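Local coordinates for protein transcriptional regulator, PadR family (Enterococcus faecalis, PDB 3HHH) that probably represses or otherwise controls transcription as a dimeric DNA-binding regulator of the PadR family, using a winged helix-turn-helix domain, at residues G16-I21 and T51-L56; V62-K67 and M74-R79. All coordinates share one frame; numbering follows the deposited sequence.

In the fold
Interaction 1 comes first along the chain and packs helix 13-24 against helix 46-58; the centre of this contact lies about 4 Å from the centre of the chain. Interaction 2 follows in series, pairing strands 62-69 and 74-80 into an antiparallel hairpin farther out, its centre about 14 Å from that point. The two contact centres lie about 13 Å apart, yet they touch: Leu56 CB meets Val62 CG2 at 3.6 Å, and Leu53 CB packs against Tyr78 OH. Helix 46-58 precedes strand 62-69 in the chain, so core and hairpin are joined by both chain and packing. Helices followed by a hairpin give the winged helix-turn-helix fold, in which helix 46-58 corresponds to the probable recognition helix and the hairpin to the wing.

Interaction 1. Residues G16-I21 and T51-L56; sequences GLVLAI and TILLRL
Leu56 N donates to Ile52 O at 2.9 Å, the helical bond that sets Ile52 and Leu56 one turn apart, both directed toward helix 13-24. Between the segments the contact is wholly apolar and carried by methyl groups. Val18 works with both branches: CG1, anti to the backbone N (chi1 164°), reaches Leu56 CD1 at 3.4 Å and Leu53 CD2 at 4.1 Å, whereas CG2 meets Ile52 CG2 at 4.1 Å. Its branched end thus bears on three residues of a single face of the opposing helix. Leu19 adds a second site, laying CD2 against the tip of Leu56, 3.4 Å from CD2 and 3.8 Å from CD1 of that residue. Leu56 is therefore touched by Val18 on one methyl and by Leu19 on both. The short segment axes approach to 10.8 Å at 75°, which leaves a small patch of buried side chains. Such packing belongs to the three-helix core of a helix-turn-helix domain. Around it, helix 29-37 brings Ile32 onto Leu53, the long helix 82-106 brings Glu87 onto Leu19, and strand 62-69 packs Val62 on both Leu19 and Leu56.

Interaction 2. Residues V62-K67 and M74-R79; sequences VIAEKK and MRKFYR. With SO4 (sulfate ion), chain E.
Glu65 and Arg79 meet side chain to side chain on one face of the hairpin in a salt bridge, with Arg79 NH1 3.0 Å from Glu65 OE1. The carboxylate and guanidinium planes stand 49° apart, and NH1 comes to OE1 from above the carboxylate plane. Arg79 CG sits between the backbone N and the carbonyl carbon (chi1 57°), from where the extended chain swings back over strand 62-67; Ile63 CG2 lies over one face of its guanidinium. Lys67 NZ completes the network, only at long range to Glu65 OE1 (3.9 Å), and its stronger partner is Glu26. On the same face the Lys67 side chain crosses Phe77 at about a right angle, CB 3.9 Å from CD2, and the ring turns an edge to Lys67 O, which lies in its plane. The two strands form the antiparallel hairpin that is the wing of a winged helix-turn-helix domain, held by paired backbone bonds at Ile63–Arg79, Glu65–Phe77 and Lys67–Arg75; the shortest is Phe77 N to Glu65 O, 2.7 Å. On the other face, Tyr78 takes Val62 CG2 (3.8 Å from CD1) and Ala64 CB (3.7 Å from CE1) obliquely against its ring, and Lys76 runs extended across Ala64 CB. At the hairpin end selenomethionine Met74, bent at chi2 and chi3, brings CE to Lys66 CB. Lys76 N donates to O2 of a sulfate ion at 3.1 Å, probably from the crystallisation conditions.

Interaction 1. Residues G16-I21 and T51-L56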
ATOM      1  N   GLY B  16       8.922  -3.183   1.498  1.00 16.18           N
ATOM      2  CA  GLY B  16       9.579  -2.303   2.456  1.00 15.97           C
ATOM      3  C   GLY B  16       9.769  -2.944   3.814  1.00 15.78           C
ATOM      4  O   GLY B  16      10.829  -2.816   4.419  1.00 15.85           O
ATOM      5  N   LEU B  17       8.737  -3.629   4.294  1.00 15.64           N
ATOM      6  CA  LEU B  17       8.800  -4.316   5.581  1.00 15.65           C
ATOM      7  C   LEU B  17       9.771  -5.492   5.547  1.00 15.70           C
ATOM      8  O   LEU B  17      10.443  -5.775   6.535  1.00 15.79           O
ATOM      9  CB  LEU B  17       7.411  -4.817   5.988  1.00 15.67           C
ATOM     10  CG  LEU B  17       6.334  -3.762   6.243  1.00 15.45           C
ATOM     11  CD1 LEU B  17       5.046  -4.449   6.671  1.00 14.88           C
ATOM     12  CD2 LEU B  17       6.791  -2.745   7.294  1.00 15.16           C
ATOM     13  N   VAL B  18       9.832  -6.182   4.413  1.00 15.84           N
ATOM     14  CA  VAL B  18      10.771  -7.287   4.241  1.00 15.79           C
ATOM     15  C   VAL B  18      12.200  -6.760   4.324  1.00 15.95           C
ATOM     16  O   VAL B  18      13.019  -7.304   5.059  1.00 16.08           O
ATOM     17  CB  VAL B  18      10.530  -8.046   2.910  1.00 15.73           C
ATOM     18  CG1 VAL B  18      11.723  -8.919   2.554  1.00 15.31           C
ATOM     19  CG2 VAL B  18       9.261  -8.884   3.009  1.00 15.26           C
ATOM     20  N   LEU B  19      12.494  -5.692   3.590  1.00 16.12           N
ATOM     21  CA  LEU B  19      13.810  -5.066   3.681  1.00 16.38           C
ATOM     22  C   LEU B  19      14.116  -4.718   5.140  1.00 16.83           C
ATOM     23  O   LEU B  19      15.205  -5.018   5.641  1.00 16.97           O
ATOM     24  CB  LEU B  19      13.893  -3.808   2.807  1.00 16.21           C
ATOM     25  CG  LEU B  19      13.898  -3.992   1.285  1.00 15.79           C
ATOM     26  CD1 LEU B  19      14.096  -2.642   0.601  1.00 15.45           C
ATOM     27  CD2 LEU B  19      14.968  -4.971   0.838  1.00 14.80           C
ATOM     28  N   ALA B  20      13.136  -4.114   5.813  1.00 17.13           N
ATOM     29  CA  ALA B  20      13.253  -3.728   7.220  1.00 17.32           C
ATOM     30  C   ALA B  20      13.668  -4.896   8.106  1.00 17.68           C
ATOM     31  O   ALA B  20      14.610  -4.775   8.894  1.00 17.70           O
ATOM     32  CB  ALA B  20      11.938  -3.145   7.715  1.00 17.22           C
ATOM     33  N   ILE B  21      12.965  -6.020   7.970  1.00 18.04           N
ATOM     34  CA  ILE B  21      13.250  -7.214   8.771  1.00 18.42           C
ATOM     35  C   ILE B  21      14.670  -7.734   8.527  1.00 18.93           C
ATOM     36  O   ILE B  21      15.385  -8.058   9.475  1.00 18.93           O
ATOM     37  CB  ILE B  21      12.233  -8.340   8.500  1.00 18.36           C
ATOM     38  CG1 ILE B  21      10.855  -7.953   9.039  1.00 18.24           C
ATOM     39  CG2 ILE B  21      12.681  -9.639   9.151  1.00 18.21           C
ATOM     40  CD1 ILE B  21       9.725  -8.795   8.478  1.00 17.51           C
ATOM     41  N   THR B  51       8.349 -14.956  -3.135  1.00 26.88           N
ATOM     42  CA  THR B  51       8.228 -14.194  -4.381  1.00 26.70           C
ATOM     43  C   THR B  51       8.919 -12.844  -4.252  1.00 26.53           C
ATOM     44  O   THR B  51       9.658 -12.429  -5.143  1.00 26.49           O
ATOM     45  CB  THR B  51       6.748 -13.953  -4.765  1.00 26.72           C
ATOM     46  OG1 THR B  51       6.051 -15.204  -4.816  1.00 27.06           O
ATOM     47  CG2 THR B  51       6.644 -13.264  -6.120  1.00 26.34           C
ATOM     48  N   ILE B  52       8.662 -12.167  -3.135  1.00 26.40           N
ATOM     49  CA  ILE B  52       9.282 -10.876  -2.845  1.00 26.30           C
ATOM     50  C   ILE B  52      10.799 -11.005  -2.732  1.00 26.23           C
ATOM     51  O   ILE B  52      11.530 -10.172  -3.268  1.00 26.29           O
ATOM     52  CB  ILE B  52       8.703 -10.252  -1.548  1.00 26.31           C
ATOM     53  CG1 ILE B  52       7.274  -9.760  -1.798  1.00 26.19           C
ATOM     54  CG2 ILE B  52       9.581  -9.104  -1.055  1.00 26.08           C
ATOM     55  CD1 ILE B  52       6.534  -9.365  -0.540  1.00 25.97           C
ATOM     56  N   LEU B  53      11.262 -12.054  -2.052  1.00 26.09           N
ATOM     57  CA  LEU B  53      12.697 -12.286  -1.862  1.00 26.00           C
ATOM     58  C   LEU B  53      13.427 -12.541  -3.184  1.00 26.19           C
ATOM     59  O   LEU B  53      14.552 -12.070  -3.373  1.00 26.31           O
ATOM     60  CB  LEU B  53      12.938 -13.446  -0.890  1.00 25.89           C
ATOM     61  CG  LEU B  53      12.670 -13.140   0.585  1.00 25.56           C
ATOM     62  CD1 LEU B  53      12.557 -14.430   1.394  1.00 24.86           C
ATOM     63  CD2 LEU B  53      13.756 -12.223   1.153  1.00 24.55           C
ATOM     64  N   LEU B  54      12.796 -13.281  -4.092  1.00 26.31           N
ATOM     65  CA  LEU B  54      13.342 -13.457  -5.441  1.00 26.41           C
ATOM     66  C   LEU B  54      13.588 -12.102  -6.101  1.00 26.62           C
ATOM     67  O   LEU B  54      14.644 -11.878  -6.692  1.00 26.53           O
ATOM     68  CB  LEU B  54      12.408 -14.307  -6.318  1.00 26.36           C
ATOM     69  CG  LEU B  54      12.584 -15.826  -6.224  1.00 26.32           C
ATOM     70  CD1 LEU B  54      11.385 -16.554  -6.830  1.00 25.89           C
ATOM     71  CD2 LEU B  54      13.882 -16.261  -6.898  1.00 25.57           C
ATOM     72  N   ARG B  55      12.618 -11.200  -5.984  1.00 26.99           N
ATOM     73  CA  ARG B  55      12.713  -9.892  -6.624  1.00 27.36           C
ATOM     74  C   ARG B  55      13.792  -9.016  -5.984  1.00 27.60           C
ATOM     75  O   ARG B  55      14.538  -8.332  -6.687  1.00 27.57           O
ATOM     76  CB  ARG B  55      11.361  -9.171  -6.598  1.00 27.39           C
ATOM     77  CG  ARG B  55      11.364  -7.880  -7.403  1.00 27.54           C
ATOM     78  CD  ARG B  55       9.982  -7.269  -7.546  1.00 27.71           C
ATOM     79  NE  ARG B  55      10.062  -5.978  -8.227  1.00 27.67           N
ATOM     80  CZ  ARG B  55      10.444  -4.836  -7.654  1.00 27.75           C
ATOM     81  NH1 ARG B  55      10.780  -4.797  -6.367  1.00 27.45           N
ATOM     82  NH2 ARG B  55      10.488  -3.719  -8.375  1.00 27.86           N
ATOM     83  N   LEU B  56      13.865  -9.037  -4.656  1.00 27.91           N
ATOM     84  CA  LEU B  56      14.893  -8.295  -3.927  1.00 28.29           C
ATOM     85  C   LEU B  56      16.288  -8.731  -4.363  1.00 28.70           C
ATOM     86  O   LEU B  56      17.150  -7.893  -4.655  1.00 28.84           O
ATOM     87  CB  LEU B  56      14.743  -8.499  -2.415  1.00 28.23           C
ATOM     88  CG  LEU B  56      13.517  -7.873  -1.750  1.00 28.01           C
ATOM     89  CD1 LEU B  56      13.465  -8.284  -0.291  1.00 28.03           C
ATOM     90  CD2 LEU B  56      13.524  -6.354  -1.893  1.00 27.57           C
TER

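Interaction 2. Residues V62-K67 and M74-R79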
ATOM      1  N   VAL B  62      19.345  -7.234  -1.748  1.00 31.78           N
ATOM      2  CA  VAL B  62      19.772  -8.205  -0.743  1.00 31.83           C
ATOM      3  C   VAL B  62      20.735  -9.217  -1.367  1.00 31.89           C
ATOM      4  O   VAL B  62      20.643  -9.513  -2.558  1.00 32.05           O
ATOM      5  CB  VAL B  62      18.568  -8.966  -0.134  1.00 31.89           C
ATOM      6  CG1 VAL B  62      17.599  -7.991   0.536  1.00 31.99           C
ATOM      7  CG2 VAL B  62      17.849  -9.801  -1.197  1.00 31.75           C
ATOM      8  N   ILE B  63      21.674  -9.717  -0.565  1.00 31.87           N
ATOM      9  CA  ILE B  63      22.498 -10.862  -0.945  1.00 31.83           C
ATOM     10  C   ILE B  63      21.928 -12.098  -0.263  1.00 31.80           C
ATOM     11  O   ILE B  63      21.486 -12.026   0.883  1.00 31.81           O
ATOM     12  CB  ILE B  63      23.970 -10.708  -0.503  1.00 31.90           C
ATOM     13  CG1 ILE B  63      24.577  -9.421  -1.064  1.00 31.92           C
ATOM     14  CG2 ILE B  63      24.791 -11.916  -0.961  1.00 31.72           C
ATOM     15  CD1 ILE B  63      26.012  -9.177  -0.627  1.00 31.49           C
ATOM     16  N   ALA B  64      21.950 -13.226  -0.972  1.00 31.77           N
ATOM     17  CA  ALA B  64      21.466 -14.502  -0.448  1.00 31.70           C
ATOM     18  C   ALA B  64      22.606 -15.516  -0.384  1.00 31.68           C
ATOM     19  O   ALA B  64      23.462 -15.567  -1.271  1.00 31.73           O
ATOM     20  CB  ALA B  64      20.342 -15.034  -1.319  1.00 31.71           C
ATOM     21  N   GLU B  65      22.609 -16.326   0.668  1.00 31.59           N
ATOM     22  CA  GLU B  65      23.674 -17.301   0.874  1.00 31.60           C
ATOM     23  C   GLU B  65      23.210 -18.393   1.833  1.00 31.45           C
ATOM     24  O   GLU B  65      22.435 -18.127   2.752  1.00 31.38           O
ATOM     25  CB  GLU B  65      24.930 -16.583   1.385  1.00 31.64           C
ATOM     26  CG  GLU B  65      25.828 -17.382   2.312  1.00 31.81           C
ATOM     27  CD  GLU B  65      26.971 -16.545   2.839  1.00 32.32           C
ATOM     28  OE1 GLU B  65      26.824 -15.968   3.938  1.00 32.28           O
ATOM     29  OE2 GLU B  65      28.006 -16.444   2.146  1.00 33.13           O
ATOM     30  N   LYS B  66      23.686 -19.617   1.609  1.00 31.32           N
ATOM     31  CA  LYS B  66      23.224 -20.779   2.363  1.00 31.20           C
ATOM     32  C   LYS B  66      24.148 -21.132   3.520  1.00 31.20           C
ATOM     33  O   LYS B  66      25.362 -21.232   3.348  1.00 31.17           O
ATOM     34  CB  LYS B  66      23.088 -21.994   1.451  1.00 31.16           C
ATOM     35  CG  LYS B  66      22.164 -21.794   0.272  1.00 31.11           C
ATOM     36  CD  LYS B  66      21.703 -23.131  -0.279  1.00 31.16           C
ATOM     37  CE  LYS B  66      21.124 -22.993  -1.667  1.00 31.20           C
ATOM     38  NZ  LYS B  66      20.662 -24.304  -2.184  1.00 31.41           N
ATOM     39  N   LYS B  67      23.561 -21.324   4.695  1.00 31.25           N
ATOM     40  CA  LYS B  67      24.294 -21.770   5.870  1.00 31.38           C
ATOM     41  C   LYS B  67      23.461 -22.820   6.599  1.00 31.56           C
ATOM     42  O   LYS B  67      22.255 -22.916   6.364  1.00 31.44           O
ATOM     43  CB  LYS B  67      24.566 -20.603   6.822  1.00 31.41           C
ATOM     44  CG  LYS B  67      25.053 -19.317   6.176  1.00 31.23           C
ATOM     45  CD  LYS B  67      25.351 -18.288   7.250  1.00 31.19           C
ATOM     46  CE  LYS B  67      25.826 -16.978   6.669  1.00 31.18           C
ATOM     47  NZ  LYS B  67      25.949 -15.935   7.724  1.00 31.27           N
HETATM   48  N   MSE B  74      20.519 -26.933   5.362  1.00 32.13           N
HETATM   49  CA  MSE B  74      20.903 -25.634   4.819  1.00 32.03           C
HETATM   50  C   MSE B  74      19.667 -24.770   4.620  1.00 31.79           C
HETATM   51  O   MSE B  74      18.575 -25.282   4.372  1.00 31.76           O
HETATM   52  CB  MSE B  74      21.625 -25.798   3.481  1.00 32.08           C
HETATM   53  CG  MSE B  74      22.957 -26.511   3.580  1.00 32.41           C
HETATM   54 SE   MSE B  74      24.379 -25.362   4.246  0.70 33.31          SE
HETATM   55  CE  MSE B  74      24.905 -24.495   2.575  1.00 32.19           C
ATOM     56  N   ARG B  75      19.850 -23.460   4.742  1.00 31.54           N
ATOM     57  CA  ARG B  75      18.789 -22.491   4.488  1.00 31.40           C
ATOM     58  C   ARG B  75      19.372 -21.288   3.775  1.00 31.07           C
ATOM     59  O   ARG B  75      20.554 -20.993   3.920  1.00 31.04           O
ATOM     60  CB  ARG B  75      18.135 -22.051   5.798  1.00 31.57           C
ATOM     61  CG  ARG B  75      17.021 -22.959   6.274  1.00 32.18           C
ATOM     62  CD  ARG B  75      16.702 -22.706   7.730  1.00 33.31           C
ATOM     63  NE  ARG B  75      15.580 -23.518   8.205  1.00 34.22           N
ATOM     64  CZ  ARG B  75      15.222 -23.652   9.484  1.00 34.99           C
ATOM     65  NH1 ARG B  75      15.892 -23.027  10.451  1.00 35.36           N
ATOM     66  NH2 ARG B  75      14.180 -24.416   9.804  1.00 35.30           N
ATOM     67  N   LYS B  76      18.533 -20.592   3.014  1.00 30.77           N
ATOM     68  CA  LYS B  76      18.960 -19.418   2.263  1.00 30.58           C
ATOM     69  C   LYS B  76      18.789 -18.164   3.132  1.00 30.34           C
ATOM     70  O   LYS B  76      17.678 -17.674   3.320  1.00 30.30           O
ATOM     71  CB  LYS B  76      18.163 -19.320   0.955  1.00 30.59           C
ATOM     72  CG  LYS B  76      18.808 -18.461  -0.121  1.00 30.51           C
ATOM     73  CD  LYS B  76      18.216 -18.769  -1.491  1.00 30.64           C
ATOM     74  CE  LYS B  76      18.716 -17.798  -2.554  1.00 30.69           C
ATOM     75  NZ  LYS B  76      18.559 -18.342  -3.936  1.00 30.54           N
ATOM     76  N   PHE B  77      19.904 -17.672   3.670  1.00 30.13           N
ATOM     77  CA  PHE B  77      19.910 -16.513   4.566  1.00 29.90           C
ATOM     78  C   PHE B  77      20.180 -15.219   3.799  1.00 29.85           C
ATOM     79  O   PHE B  77      20.945 -15.216   2.832  1.00 29.89           O
ATOM     80  CB  PHE B  77      20.964 -16.691   5.663  1.00 29.80           C
ATOM     81  CG  PHE B  77      20.592 -17.712   6.700  1.00 29.60           C
ATOM     82  CD1 PHE B  77      19.882 -17.342   7.832  1.00 29.24           C
ATOM     83  CD2 PHE B  77      20.956 -19.042   6.547  1.00 29.85           C
ATOM     84  CE1 PHE B  77      19.539 -18.279   8.796  1.00 29.36           C
ATOM     85  CE2 PHE B  77      20.615 -19.990   7.508  1.00 29.95           C
ATOM     86  CZ  PHE B  77      19.903 -19.605   8.633  1.00 29.87           C
ATOM     87  N   TYR B  78      19.567 -14.123   4.250  1.00 29.73           N
ATOM     88  CA  TYR B  78      19.627 -12.840   3.542  1.00 29.72           C
ATOM     89  C   TYR B  78      20.250 -11.718   4.371  1.00 29.57           C
ATOM     90  O   TYR B  78      20.210 -11.739   5.599  1.00 29.56           O
ATOM     91  CB  TYR B  78      18.220 -12.404   3.116  1.00 29.77           C
ATOM     92  CG  TYR B  78      17.551 -13.331   2.132  1.00 30.12           C
ATOM     93  CD1 TYR B  78      17.618 -13.091   0.761  1.00 30.44           C
ATOM     94  CD2 TYR B  78      16.845 -14.447   2.570  1.00 30.59           C
ATOM     95  CE1 TYR B  78      17.000 -13.943  -0.148  1.00 30.59           C
ATOM     96  CE2 TYR B  78      16.224 -15.306   1.669  1.00 30.90           C
ATOM     97  CZ  TYR B  78      16.303 -15.048   0.314  1.00 30.81           C
ATOM     98  OH  TYR B  78      15.685 -15.900  -0.573  1.00 31.70           O
ATOM     99  N   ARG B  79      20.811 -10.732   3.677  1.00 29.42           N
ATOM    100  CA  ARG B  79      21.302  -9.509   4.305  1.00 29.42           C
ATOM    101  C   ARG B  79      21.259  -8.364   3.296  1.00 29.23           C
ATOM    102  O   ARG B  79      21.378  -8.582   2.090  1.00 29.06           O
ATOM    103  CB  ARG B  79      22.723  -9.697   4.854  1.00 29.61           C
ATOM    104  CG  ARG B  79      23.757 -10.152   3.825  1.00 30.26           C
ATOM    105  CD  ARG B  79      25.080 -10.536   4.481  1.00 31.08           C
ATOM    106  NE  ARG B  79      26.034 -11.100   3.516  1.00 32.27           N
ATOM    107  CZ  ARG B  79      26.185 -12.399   3.236  1.00 32.52           C
ATOM    108  NH1 ARG B  79      25.447 -13.328   3.840  1.00 32.75           N
ATOM    109  NH2 ARG B  79      27.090 -12.777   2.335  1.00 32.37           N
TER
HETATM  110  S   SO4 E 114      14.993 -22.070   2.656  1.00 88.79           S
HETATM  111  O1  SO4 E 114      15.553 -23.257   3.293  1.00 88.96           O
HETATM  112  O2  SO4 E 114      15.897 -21.586   1.612  1.00 88.55           O
HETATM  113  O3  SO4 E 114      13.704 -22.425   2.063  1.00 88.84           O
HETATM  114  O4  SO4 E 114      14.810 -21.027   3.663  1.00 88.99           O